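Side-chain contacts in 4-hydroxybutyrate CoA-transferase (Porphyromonas gingivalis, PDB 3EH7), which probably transfers coenzyme A between an acyl-CoA thioester and a carboxylate such as acetate: residues G238-M243 and R302-N307; Y344-A349 and R386-Y391; A412-A415 and F421-E424. All coordinates share one frame; numbering follows the deposited sequence. Where two conformers were deposited one is given.

Contact 1 of 3, residues G238-M243 and R302-N307; sequences GIHTEM and RVIAQN
H240 carries the whole near side of this contact, its imidazole reaching across to V303, I304 and N307. With CG anti to the backbone N (chi1 -177°), the ring leaves the strand toward helix 301-304. The tight part is the approach of N307, whose side-chain amide lies over one face of the imidazole: one of its two outer atoms sits about 3.1 Å above the ring plane, off-centre toward the rim, and the ring and amide planes are inclined by 56°. A type I beta turn from I304 to N307, closed by N307 N to I304 O at 3.0 Å, brings N307 back beside the ring. Strand 238-240 runs parallel between strands 215-217 and 269-271 in a mixed, mostly parallel sheet, consistent with the Rossmann-like class to which the family is assigned. H240 thus joins an inner strand of the sheet to helix 301-304 and the turn after it. Beyond the amide the fit is looser. V303 CG1 stands 4.0 Å from H240 CE1, and I304 CG1 stands 4.1 Å from H240 NE2, both approaching obliquely. H240 NE2 finds its hydrogen-bond partner in the carbonyl of V298. While I304 is buried against Y344, V303 forms the partly exposed edge.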
ATOM      1  N   GLY A 238       5.626 -23.808  -5.299  1.00 19.86           N
ATOM      2  CA  GLY A 238       6.701 -23.324  -4.440  1.00 19.75           C
ATOM      3  C   GLY A 238       6.165 -22.546  -3.268  1.00 19.76           C
ATOM      4  O   GLY A 238       4.979 -22.174  -3.237  1.00 20.20           O
ATOM      5  N   ILE A 239       7.025 -22.291  -2.289  1.00 19.64           N
ATOM      6  CA  ILE A 239       6.644 -21.548  -1.094  1.00 19.32           C
ATOM      7  C   ILE A 239       7.500 -20.279  -0.869  1.00 19.37           C
ATOM      8  O   ILE A 239       8.731 -20.334  -0.776  1.00 19.31           O
ATOM      9  CB  ILE A 239       6.739 -22.443   0.161  1.00 19.89           C
ATOM     10  CG1 ILE A 239       5.674 -23.553   0.120  1.00 19.72           C
ATOM     11  CG2 ILE A 239       6.630 -21.608   1.443  1.00 17.24           C
ATOM     12  CD1 ILE A 239       4.247 -23.043   0.246  1.00 19.76           C
ATOM     13  N   HIS A 240       6.812 -19.140  -0.796  1.00 18.88           N
ATOM     14  CA  HIS A 240       7.385 -17.900  -0.296  1.00 18.55           C
ATOM     15  C   HIS A 240       6.282 -17.229   0.497  1.00 18.76           C
ATOM     16  O   HIS A 240       5.337 -16.623  -0.050  1.00 17.98           O
ATOM     17  CB  HIS A 240       7.956 -16.992  -1.388  1.00 18.10           C
ATOM     18  CG  HIS A 240       8.600 -15.749  -0.838  1.00 18.48           C
ATOM     19  ND1 HIS A 240       9.950 -15.489  -0.947  1.00 19.42           N
ATOM     20  CD2 HIS A 240       8.080 -14.717  -0.136  1.00 21.19           C
ATOM     21  CE1 HIS A 240      10.225 -14.343  -0.355  1.00 18.40           C
ATOM     22  NE2 HIS A 240       9.108 -13.854   0.149  1.00 19.72           N
ATOM     23  N   THR A 241       6.396 -17.413   1.801  1.00 18.48           N
ATOM     24  CA  THR A 241       5.284 -17.253   2.695  1.00 18.85           C
ATOM     25  C   THR A 241       5.711 -16.567   3.991  1.00 19.74           C
ATOM     26  O   THR A 241       6.882 -16.525   4.346  1.00 19.14           O
ATOM     27  CB  THR A 241       4.671 -18.623   2.986  1.00 19.10           C
ATOM     28  OG1 THR A 241       3.383 -18.454   3.609  1.00 16.71           O
ATOM     29  CG2 THR A 241       5.642 -19.505   3.875  1.00 16.66           C
ATOM     30  N   GLU A 242       4.755 -15.990   4.689  1.00 20.44           N
ATOM     31  CA  GLU A 242       5.080 -15.440   5.987  1.00 20.54           C
ATOM     32  C   GLU A 242       5.386 -16.603   6.942  1.00 20.64           C
ATOM     33  O   GLU A 242       6.381 -16.599   7.691  1.00 19.94           O
ATOM     34  CB  GLU A 242       3.950 -14.578   6.526  1.00 20.10           C
ATOM     35  CG  GLU A 242       4.393 -13.743   7.738  1.00 21.67           C
ATOM     36  CD  GLU A 242       3.299 -12.819   8.225  1.00 24.41           C
ATOM     37  OE1 GLU A 242       2.959 -11.898   7.457  1.00 25.78           O
ATOM     38  OE2 GLU A 242       2.779 -13.026   9.351  1.00 25.85           O
HETATM   39  N   MSE A 243       4.515 -17.599   6.917  1.00 21.18           N
HETATM   40  CA  MSE A 243       4.731 -18.800   7.708  1.00 20.90           C
HETATM   41  C   MSE A 243       4.132 -19.997   6.998  1.00 20.16           C
HETATM   42  O   MSE A 243       3.315 -19.849   6.129  1.00 18.79           O
HETATM   43  CB  MSE A 243       4.140 -18.632   9.118  1.00 19.75           C
HETATM   44  CG  MSE A 243       2.644 -18.450   9.150  1.00 22.54           C
HETATM   45 SE   MSE A 243       1.596 -20.089   9.258  0.80 24.95          SE
HETATM   46  CE  MSE A 243       2.102 -20.720  11.037  1.00 24.63           C
ATOM     47  N   ARG A 302       8.692  -5.814  -2.614  1.00 19.48           N
ATOM     48  CA  ARG A 302       9.670  -5.893  -3.711  1.00 20.38           C
ATOM     49  C   ARG A 302      10.394  -7.239  -3.795  1.00 20.38           C
ATOM     50  O   ARG A 302      10.851  -7.620  -4.848  1.00 20.22           O
ATOM     51  CB  ARG A 302      10.681  -4.764  -3.593  1.00 21.12           C
ATOM     52  CG  ARG A 302      10.014  -3.382  -3.655  1.00 22.19           C
ATOM     53  CD  ARG A 302      10.935  -2.321  -3.114  1.00 24.88           C
ATOM     54  NE  ARG A 302      11.219  -2.524  -1.698  1.00 24.39           N
ATOM     55  CZ  ARG A 302      11.988  -1.714  -0.977  1.00 27.67           C
ATOM     56  NH1 ARG A 302      12.560  -0.660  -1.540  1.00 26.90           N
ATOM     57  NH2 ARG A 302      12.214  -1.970   0.304  1.00 26.49           N
ATOM     58  N   VAL A 303      10.505  -7.949  -2.675  1.00 20.48           N
ATOM     59  CA  VAL A 303      11.126  -9.277  -2.663  1.00 19.32           C
ATOM     60  C   VAL A 303      10.095 -10.325  -3.026  1.00 19.57           C
ATOM     61  O   VAL A 303      10.355 -11.221  -3.840  1.00 19.38           O
ATOM     62  CB  VAL A 303      11.739  -9.618  -1.288  1.00 19.61           C
ATOM     63  CG1 VAL A 303      12.239 -11.062  -1.285  1.00 18.34           C
ATOM     64  CG2 VAL A 303      12.868  -8.616  -0.955  1.00 19.34           C
ATOM     65  N   ILE A 304       8.920 -10.212  -2.411  1.00 18.74           N
ATOM     66  CA  ILE A 304       7.814 -11.083  -2.753  1.00 18.34           C
ATOM     67  C   ILE A 304       7.623 -11.063  -4.267  1.00 19.05           C
ATOM     68  O   ILE A 304       7.500 -12.137  -4.904  1.00 19.54           O
ATOM     69  CB  ILE A 304       6.475 -10.653  -2.064  1.00 18.38           C
ATOM     70  CG1 ILE A 304       6.571 -10.762  -0.531  1.00 16.27           C
ATOM     71  CG2 ILE A 304       5.324 -11.521  -2.576  1.00 14.76           C
ATOM     72  CD1 ILE A 304       5.510  -9.971   0.237  1.00 18.06           C
ATOM     73  N   ALA A 305       7.609  -9.864  -4.849  1.00 19.45           N
ATOM     74  CA  ALA A 305       7.385  -9.687  -6.314  1.00 19.51           C
ATOM     75  C   ALA A 305       8.355 -10.423  -7.230  1.00 20.10           C
ATOM     76  O   ALA A 305       8.047 -10.657  -8.417  1.00 21.42           O
ATOM     77  CB  ALA A 305       7.420  -8.191  -6.681  1.00 19.82           C
ATOM     78  N   GLN A 306       9.535 -10.767  -6.720  1.00 18.96           N
ATOM     79  CA  GLN A 306      10.522 -11.456  -7.529  1.00 19.88           C
ATOM     80  C   GLN A 306      10.189 -12.938  -7.737  1.00 19.47           C
ATOM     81  O   GLN A 306      10.868 -13.600  -8.521  1.00 19.11           O
ATOM     82  CB  GLN A 306      11.896 -11.347  -6.884  1.00 20.37           C
ATOM     83  CG  GLN A 306      12.470  -9.937  -6.932  1.00 24.31           C
ATOM     84  CD  GLN A 306      13.695  -9.760  -6.039  1.00 28.08           C
ATOM     85  OE1 GLN A 306      13.668  -8.975  -5.085  1.00 33.89           O
ATOM     86  NE2 GLN A 306      14.782 -10.416  -6.387  1.00 24.65           N
ATOM     87  N   ASN A 307       9.176 -13.440  -7.015  1.00 18.80           N
ATOM     88  CA  ASN A 307       8.654 -14.804  -7.184  1.00 18.96           C
ATOM     89  C   ASN A 307       7.566 -14.722  -8.215  1.00 19.21           C
ATOM     90  O   ASN A 307       6.530 -14.126  -7.936  1.00 20.24           O
ATOM     91  CB  ASN A 307       8.004 -15.333  -5.865  1.00 18.49           C
ATOM     92  CG  ASN A 307       8.993 -15.486  -4.710  1.00 17.79           C
ATOM     93  OD1 ASN A 307       9.162 -14.584  -3.871  1.00 23.50           O
ATOM     94  ND2 ASN A 307       9.644 -16.604  -4.663  1.00 14.19           N
TER

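Contact 2 of 3, residues Y344-A349 and R386-Y391; sequences YVRGAA and RNEVDY
R346 and E388 meet through charge, while V345 and E388 meet through packing. The charged part is a side-on, two-nitrogen grip, made in one of the two conformers of R346. R346 NE donates to E388 OE1 at 2.9 Å, using the syn lone pair of that oxygen, although the N-H...O angle of 141° and the tilt of OE1 from the guanidinium plane make the bond bent. The second bond, from R346 NH2 to E388 OE2, is longer at 3.2 Å but straighter, at 161°, and OE2 lies in the guanidinium plane. The carboxylate as a whole is turned 42° from that plane. An arginine chain extended from CG to NE carries the guanidinium out from helix 341-350 to the carboxylate, and E388 CG sits between its backbone N and carbonyl carbon, with the acid chain extended beyond it. E388 OE2 also accepts from the backbone N of L385, which helps fix the carboxylate.

The packing part is V345: its CG1 lies 3.5 Å from the backbone O of E388, and the same methyl lies 4.3 Å from E388 CB; V345 also packs on S356 and M358 of strand 355-359.

A further charged layer comes from the second subunit. R346 NH1 forms a salt bridge with E388 OE1 of the neighbouring chain, and the reciprocal pair is present too. In this conformer two arginines and two glutamates form a reciprocal salt-bridge network across the dimer interface.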
ATOM      1  N   TYR A 344       1.653  -9.065   1.452  1.00 20.04           N
ATOM      2  CA  TYR A 344       1.507 -10.059   0.405  1.00 20.21           C
ATOM      3  C   TYR A 344       0.493  -9.634  -0.667  1.00 20.29           C
ATOM      4  O   TYR A 344       0.658  -9.975  -1.814  1.00 20.47           O
ATOM      5  CB  TYR A 344       1.179 -11.450   1.000  1.00 19.70           C
ATOM      6  CG  TYR A 344       2.417 -12.058   1.601  1.00 20.53           C
ATOM      7  CD1 TYR A 344       3.328 -12.788   0.817  1.00 15.67           C
ATOM      8  CD2 TYR A 344       2.736 -11.828   2.919  1.00 20.80           C
ATOM      9  CE1 TYR A 344       4.493 -13.288   1.357  1.00 17.10           C
ATOM     10  CE2 TYR A 344       3.922 -12.313   3.460  1.00 21.16           C
ATOM     11  CZ  TYR A 344       4.789 -13.030   2.675  1.00 20.14           C
ATOM     12  OH  TYR A 344       5.950 -13.477   3.233  1.00 21.90           O
ATOM     13  N   VAL A 345      -0.524  -8.865  -0.309  1.00 19.79           N
ATOM     14  CA  VAL A 345      -1.426  -8.333  -1.339  1.00 19.52           C
ATOM     15  C   VAL A 345      -0.593  -7.438  -2.236  1.00 19.49           C
ATOM     16  O   VAL A 345      -0.651  -7.545  -3.466  1.00 19.38           O
ATOM     17  CB  VAL A 345      -2.577  -7.548  -0.719  1.00 20.00           C
ATOM     18  CG1 VAL A 345      -3.404  -6.774  -1.812  1.00 18.55           C
ATOM     19  CG2 VAL A 345      -3.436  -8.474   0.147  1.00 20.18           C
ATOM     20  N   ARG A 346       0.256  -6.588  -1.627  1.00 19.47           N
ATOM     21  CA  ARG A 346       1.044  -5.654  -2.420  0.50 19.10           C
ATOM     22  C   ARG A 346       2.136  -6.347  -3.219  1.00 19.05           C
ATOM     23  O   ARG A 346       2.368  -5.982  -4.363  1.00 18.69           O
ATOM     24  CB  ARG A 346       1.593  -4.520  -1.569  0.50 19.09           C
ATOM     25  CG  ARG A 346       0.495  -3.531  -1.239  0.50 19.18           C
ATOM     26  CD  ARG A 346       0.915  -2.533  -0.212  0.50 20.06           C
ATOM     27  NE  ARG A 346      -0.208  -1.700   0.180  0.50 20.02           N
ATOM     28  CZ  ARG A 346      -0.099  -0.501   0.746  0.50 20.24           C
ATOM     29  NH1 ARG A 346       1.082   0.047   1.021  0.50 21.61           N
ATOM     30  NH2 ARG A 346      -1.200   0.157   1.042  0.50 19.92           N
ATOM     31  N   GLY A 347       2.787  -7.351  -2.629  1.00 18.31           N
ATOM     32  CA  GLY A 347       3.792  -8.130  -3.359  1.00 18.14           C
ATOM     33  C   GLY A 347       3.177  -8.915  -4.516  1.00 17.99           C
ATOM     34  O   GLY A 347       3.740  -8.968  -5.575  1.00 17.93           O
ATOM     35  N   ALA A 348       2.033  -9.554  -4.291  1.00 18.49           N
ATOM     36  CA  ALA A 348       1.361 -10.340  -5.356  1.00 19.22           C
ATOM     37  C   ALA A 348       1.004  -9.451  -6.549  1.00 19.83           C
ATOM     38  O   ALA A 348       1.055  -9.878  -7.723  1.00 20.86           O
ATOM     39  CB  ALA A 348       0.067 -11.046  -4.800  1.00 18.61           C
ATOM     40  N   ALA A 349       0.627  -8.211  -6.253  1.00 20.21           N
ATOM     41  CA  ALA A 349       0.248  -7.262  -7.297  1.00 20.47           C
ATOM     42  C   ALA A 349       1.442  -7.006  -8.232  1.00 20.61           C
ATOM     43  O   ALA A 349       1.230  -6.710  -9.349  1.00 18.70           O
ATOM     44  CB  ALA A 349      -0.214  -5.949  -6.676  1.00 21.01           C
ATOM     45  N   ARG A 386      -9.459  -0.563  -0.558  1.00 20.03           N
ATOM     46  CA  ARG A 386     -10.359  -1.007  -1.628  1.00 22.07           C
ATOM     47  C   ARG A 386      -9.659  -0.996  -3.009  1.00 22.90           C
ATOM     48  O   ARG A 386      -9.948  -1.820  -3.875  1.00 24.11           O
ATOM     49  CB  ARG A 386     -11.647  -0.188  -1.664  1.00 22.56           C
ATOM     50  CG  ARG A 386     -11.482   1.162  -2.269  1.00 24.07           C
ATOM     51  CD  ARG A 386     -12.760   2.001  -2.361  1.00 23.28           C
ATOM     52  NE  ARG A 386     -12.366   3.337  -2.803  1.00 21.38           N
ATOM     53  CZ  ARG A 386     -13.190   4.300  -3.180  1.00 22.13           C
ATOM     54  NH1 ARG A 386     -14.513   4.136  -3.154  1.00 22.47           N
ATOM     55  NH2 ARG A 386     -12.682   5.451  -3.563  1.00 22.46           N
ATOM     56  N   ASN A 387      -8.738  -0.064  -3.193  1.00 24.25           N
ATOM     57  CA  ASN A 387      -7.983   0.065  -4.450  1.00 25.54           C
ATOM     58  C   ASN A 387      -7.029  -1.076  -4.687  1.00 25.49           C
ATOM     59  O   ASN A 387      -6.536  -1.192  -5.785  1.00 27.04           O
ATOM     60  CB  ASN A 387      -7.194   1.396  -4.529  1.00 25.29           C
ATOM     61  CG  ASN A 387      -8.099   2.632  -4.619  1.00 27.98           C
ATOM     62  OD1 ASN A 387      -9.319   2.517  -4.704  1.00 34.83           O
ATOM     63  ND2 ASN A 387      -7.504   3.812  -4.606  1.00 27.23           N
ATOM     64  N   GLU A 388      -6.727  -1.901  -3.679  1.00 25.97           N
ATOM     65  CA  GLU A 388      -5.794  -3.012  -3.897  1.00 25.45           C
ATOM     66  C   GLU A 388      -6.346  -4.430  -3.781  1.00 24.93           C
ATOM     67  O   GLU A 388      -5.674  -5.391  -4.163  1.00 23.56           O
ATOM     68  CB  GLU A 388      -4.548  -2.859  -3.032  1.00 26.25           C
ATOM     69  CG  GLU A 388      -4.782  -2.657  -1.573  1.00 25.50           C
ATOM     70  CD  GLU A 388      -3.551  -2.186  -0.874  1.00 26.22           C
ATOM     71  OE1 GLU A 388      -2.473  -2.344  -1.503  1.00 27.00           O
ATOM     72  OE2 GLU A 388      -3.664  -1.715   0.305  1.00 23.28           O
ATOM     73  N   VAL A 389      -7.573  -4.573  -3.296  1.00 24.46           N
ATOM     74  CA  VAL A 389      -8.153  -5.911  -3.128  1.00 23.70           C
ATOM     75  C   VAL A 389      -8.273  -6.552  -4.517  1.00 23.48           C
ATOM     76  O   VAL A 389      -8.526  -5.838  -5.488  1.00 24.05           O
ATOM     77  CB  VAL A 389      -9.496  -5.796  -2.386  1.00 23.69           C
ATOM     78  CG1 VAL A 389     -10.471  -4.884  -3.191  1.00 25.09           C
ATOM     79  CG2 VAL A 389     -10.098  -7.195  -2.109  1.00 24.82           C
ATOM     80  N   ASP A 390      -8.072  -7.872  -4.625  1.00 22.72           N
ATOM     81  CA  ASP A 390      -8.047  -8.562  -5.907  1.00 22.48           C
ATOM     82  C   ASP A 390      -9.231  -9.560  -5.917  1.00 22.62           C
ATOM     83  O   ASP A 390     -10.358  -9.148  -6.189  1.00 22.23           O
ATOM     84  CB  ASP A 390      -6.660  -9.208  -6.033  1.00 23.97           C
ATOM     85  CG  ASP A 390      -6.407  -9.861  -7.355  1.00 23.60           C
ATOM     86  OD1 ASP A 390      -7.259  -9.722  -8.253  1.00 24.07           O
ATOM     87  OD2 ASP A 390      -5.300 -10.484  -7.481  1.00 20.51           O
ATOM     88  N   TYR A 391      -9.002 -10.824  -5.542  1.00 21.52           N
ATOM     89  CA  TYR A 391     -10.053 -11.831  -5.381  1.00 20.34           C
ATOM     90  C   TYR A 391     -10.595 -11.906  -3.974  1.00 20.38           C
ATOM     91  O   TYR A 391      -9.857 -11.773  -2.965  1.00 20.09           O
ATOM     92  CB  TYR A 391      -9.522 -13.226  -5.708  1.00 20.90           C
ATOM     93  CG  TYR A 391      -9.137 -13.463  -7.141  1.00 19.46           C
ATOM     94  CD1 TYR A 391      -7.832 -13.230  -7.567  1.00 22.12           C
ATOM     95  CD2 TYR A 391     -10.054 -13.967  -8.060  1.00 20.54           C
ATOM     96  CE1 TYR A 391      -7.447 -13.456  -8.888  1.00 21.04           C
ATOM     97  CE2 TYR A 391      -9.687 -14.216  -9.396  1.00 21.16           C
ATOM     98  CZ  TYR A 391      -8.380 -13.954  -9.786  1.00 21.87           C
ATOM     99  OH  TYR A 391      -7.976 -14.171 -11.047  1.00 26.40           O
TER

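Contact 3 of 3, residues A412-A415 and F421-E424; sequences ALIA and FREE
In the C-terminal part of this acetyl-CoA hydrolase/transferase family protein, two consecutive helices are joined by a short loop, and I414 and R422 face each other at the junction, where helix 406-414 ends and helix 419-433 has just begun. Their CA atoms are 5.8 Å apart, consistent with the five-residue connection between the segments. The apolar part of the contact is modest: I414 CG2 rests on R422 CB at 4.1 Å, with R422 CG just beyond it. I414 continues away from the junction onto L425, T426 and L429, seating the end of the first helix on the second.

The arginine then runs back along the end of the first helix. Its chain is extended from CG to NE, and the methylenes pass the carbonyl of I414, whose O is 3.5 Å from both R422 CG and R422 CD. R422 NE donates to A417 O in the connecting loop, and I414 O stands 3.3 Å from the same NE; Y396 adds a cation-pi contact. At the far end the guanidinium presents a face rather than an N-H to A415: A415 O sits 3.3 Å above its plane, off-centre, and 3.4 Å from R422 NH2 at an angle too poor for a hydrogen bond.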
ATOM      1  N   ALA A 412     -20.991  -8.123  -7.352  1.00 19.11           N
ATOM      2  CA  ALA A 412     -20.088  -9.279  -7.280  1.00 19.84           C
ATOM      3  C   ALA A 412     -19.969  -9.862  -5.861  1.00 19.87           C
ATOM      4  O   ALA A 412     -19.917 -11.093  -5.680  1.00 19.37           O
ATOM      5  CB  ALA A 412     -18.692  -8.910  -7.811  1.00 19.71           C
ATOM      6  N   LEU A 413     -19.906  -8.983  -4.861  1.00 19.65           N
ATOM      7  CA  LEU A 413     -19.770  -9.425  -3.462  1.00 20.02           C
ATOM      8  C   LEU A 413     -21.113  -9.976  -2.931  1.00 20.29           C
ATOM      9  O   LEU A 413     -21.146 -10.927  -2.150  1.00 20.40           O
ATOM     10  CB  LEU A 413     -19.270  -8.258  -2.596  1.00 20.59           C
ATOM     11  CG  LEU A 413     -17.833  -7.792  -2.860  1.00 20.05           C
ATOM     12  CD1 LEU A 413     -17.526  -6.476  -2.130  1.00 20.09           C
ATOM     13  CD2 LEU A 413     -16.906  -8.897  -2.401  1.00 22.19           C
ATOM     14  N   ILE A 414     -22.215  -9.387  -3.383  1.00 19.71           N
ATOM     15  CA  ILE A 414     -23.533  -9.818  -2.947  1.00 19.76           C
ATOM     16  C   ILE A 414     -23.776 -11.259  -3.373  1.00 19.37           C
ATOM     17  O   ILE A 414     -24.268 -12.061  -2.588  1.00 18.53           O
ATOM     18  CB  ILE A 414     -24.654  -8.888  -3.465  1.00 19.63           C
ATOM     19  CG1 ILE A 414     -24.628  -7.559  -2.685  1.00 18.64           C
ATOM     20  CG2 ILE A 414     -26.006  -9.534  -3.296  1.00 20.37           C
ATOM     21  CD1 ILE A 414     -25.498  -6.484  -3.271  1.00 19.42           C
ATOM     22  N   ALA A 415     -23.365 -11.590  -4.587  1.00 19.66           N
ATOM     23  CA  ALA A 415     -23.564 -12.936  -5.121  1.00 19.65           C
ATOM     24  C   ALA A 415     -22.781 -13.996  -4.357  1.00 19.35           C
ATOM     25  O   ALA A 415     -23.137 -15.158  -4.423  1.00 19.87           O
ATOM     26  CB  ALA A 415     -23.221 -12.985  -6.621  1.00 20.31           C
ATOM     27  N   PHE A 421     -28.319 -12.705   3.881  1.00 20.06           N
ATOM     28  CA  PHE A 421     -27.921 -11.294   3.932  1.00 19.99           C
ATOM     29  C   PHE A 421     -28.033 -10.541   2.609  1.00 20.45           C
ATOM     30  O   PHE A 421     -27.872  -9.309   2.580  1.00 19.38           O
ATOM     31  CB  PHE A 421     -26.520 -11.198   4.498  1.00 20.10           C
ATOM     32  CG  PHE A 421     -26.462 -11.583   5.925  1.00 20.46           C
ATOM     33  CD1 PHE A 421     -27.046 -10.768   6.885  1.00 21.56           C
ATOM     34  CD2 PHE A 421     -25.920 -12.793   6.311  1.00 20.69           C
ATOM     35  CE1 PHE A 421     -27.039 -11.133   8.227  1.00 21.45           C
ATOM     36  CE2 PHE A 421     -25.927 -13.172   7.636  1.00 22.49           C
ATOM     37  CZ  PHE A 421     -26.469 -12.338   8.599  1.00 22.32           C
ATOM     38  N   ARG A 422     -28.361 -11.266   1.540  1.00 19.95           N
ATOM     39  CA  ARG A 422     -28.354 -10.681   0.209  1.00 19.99           C
ATOM     40  C   ARG A 422     -29.419  -9.616   0.002  1.00 21.15           C
ATOM     41  O   ARG A 422     -29.201  -8.661  -0.728  1.00 20.00           O
ATOM     42  CB  ARG A 422     -28.493 -11.770  -0.846  1.00 20.15           C
ATOM     43  CG  ARG A 422     -27.271 -12.707  -0.901  1.00 19.05           C
ATOM     44  CD  ARG A 422     -27.287 -13.660  -2.084  1.00 18.21           C
ATOM     45  NE  ARG A 422     -26.218 -14.639  -1.948  1.00 17.43           N
ATOM     46  CZ  ARG A 422     -26.211 -15.851  -2.487  1.00 18.37           C
ATOM     47  NH1 ARG A 422     -27.211 -16.254  -3.255  1.00 21.31           N
ATOM     48  NH2 ARG A 422     -25.209 -16.676  -2.248  1.00 19.20           N
ATOM     49  N   GLU A 423     -30.575  -9.788   0.644  1.00 21.99           N
ATOM     50  CA  GLU A 423     -31.665  -8.862   0.485  1.00 23.84           C
ATOM     51  C   GLU A 423     -31.327  -7.501   1.067  1.00 24.01           C
ATOM     52  O   GLU A 423     -31.530  -6.487   0.411  1.00 24.11           O
ATOM     53  CB  GLU A 423     -32.937  -9.403   1.143  1.00 24.54           C
ATOM     54  CG  GLU A 423     -34.173  -8.700   0.693  1.00 27.79           C
ATOM     55  CD  GLU A 423     -35.453  -9.313   1.270  1.00 33.14           C
ATOM     56  OE1 GLU A 423     -35.562 -10.563   1.323  1.00 36.81           O
ATOM     57  OE2 GLU A 423     -36.357  -8.539   1.656  1.00 36.45           O
ATOM     58  N   GLU A 424     -30.833  -7.490   2.298  1.00 24.28           N
ATOM     59  CA  GLU A 424     -30.449  -6.252   2.949  1.00 25.00           C
ATOM     60  C   GLU A 424     -29.229  -5.608   2.266  1.00 24.26           C
ATOM     61  O   GLU A 424     -29.163  -4.392   2.137  1.00 23.75           O
ATOM     62  CB  GLU A 424     -30.162  -6.495   4.428  1.00 25.77           C
ATOM     63  CG  GLU A 424     -29.605  -5.255   5.115  1.00 30.34           C
ATOM     64  CD  GLU A 424     -30.077  -5.043   6.550  1.00 35.01           C
ATOM     65  OE1 GLU A 424     -30.523  -6.013   7.225  1.00 37.06           O
ATOM     66  OE2 GLU A 424     -29.973  -3.876   6.997  1.00 38.16           O
TER

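Overall arrangement
The three contacts follow one another along the chain, each closing before the next opens. Contacts 1 and 2 are neighbours, with centres 14 Å apart, and they touch through Y344 of helix 341-350, which packs on I304 and reaches the backbone of H240 to E242. Both border the same mixed sheet: strand 238-240 belongs to contact 1, and the strand beginning at Y391 to contact 2. Together they tie elements flanking the sheet to helix 341-350, near the subunit interface. Contact 3 lies at the periphery, its centre about 22 Å from that of contact 2 and 34 Å from that of contact 1, on the outer C-terminal helices, where no other chain of the assembly touches it.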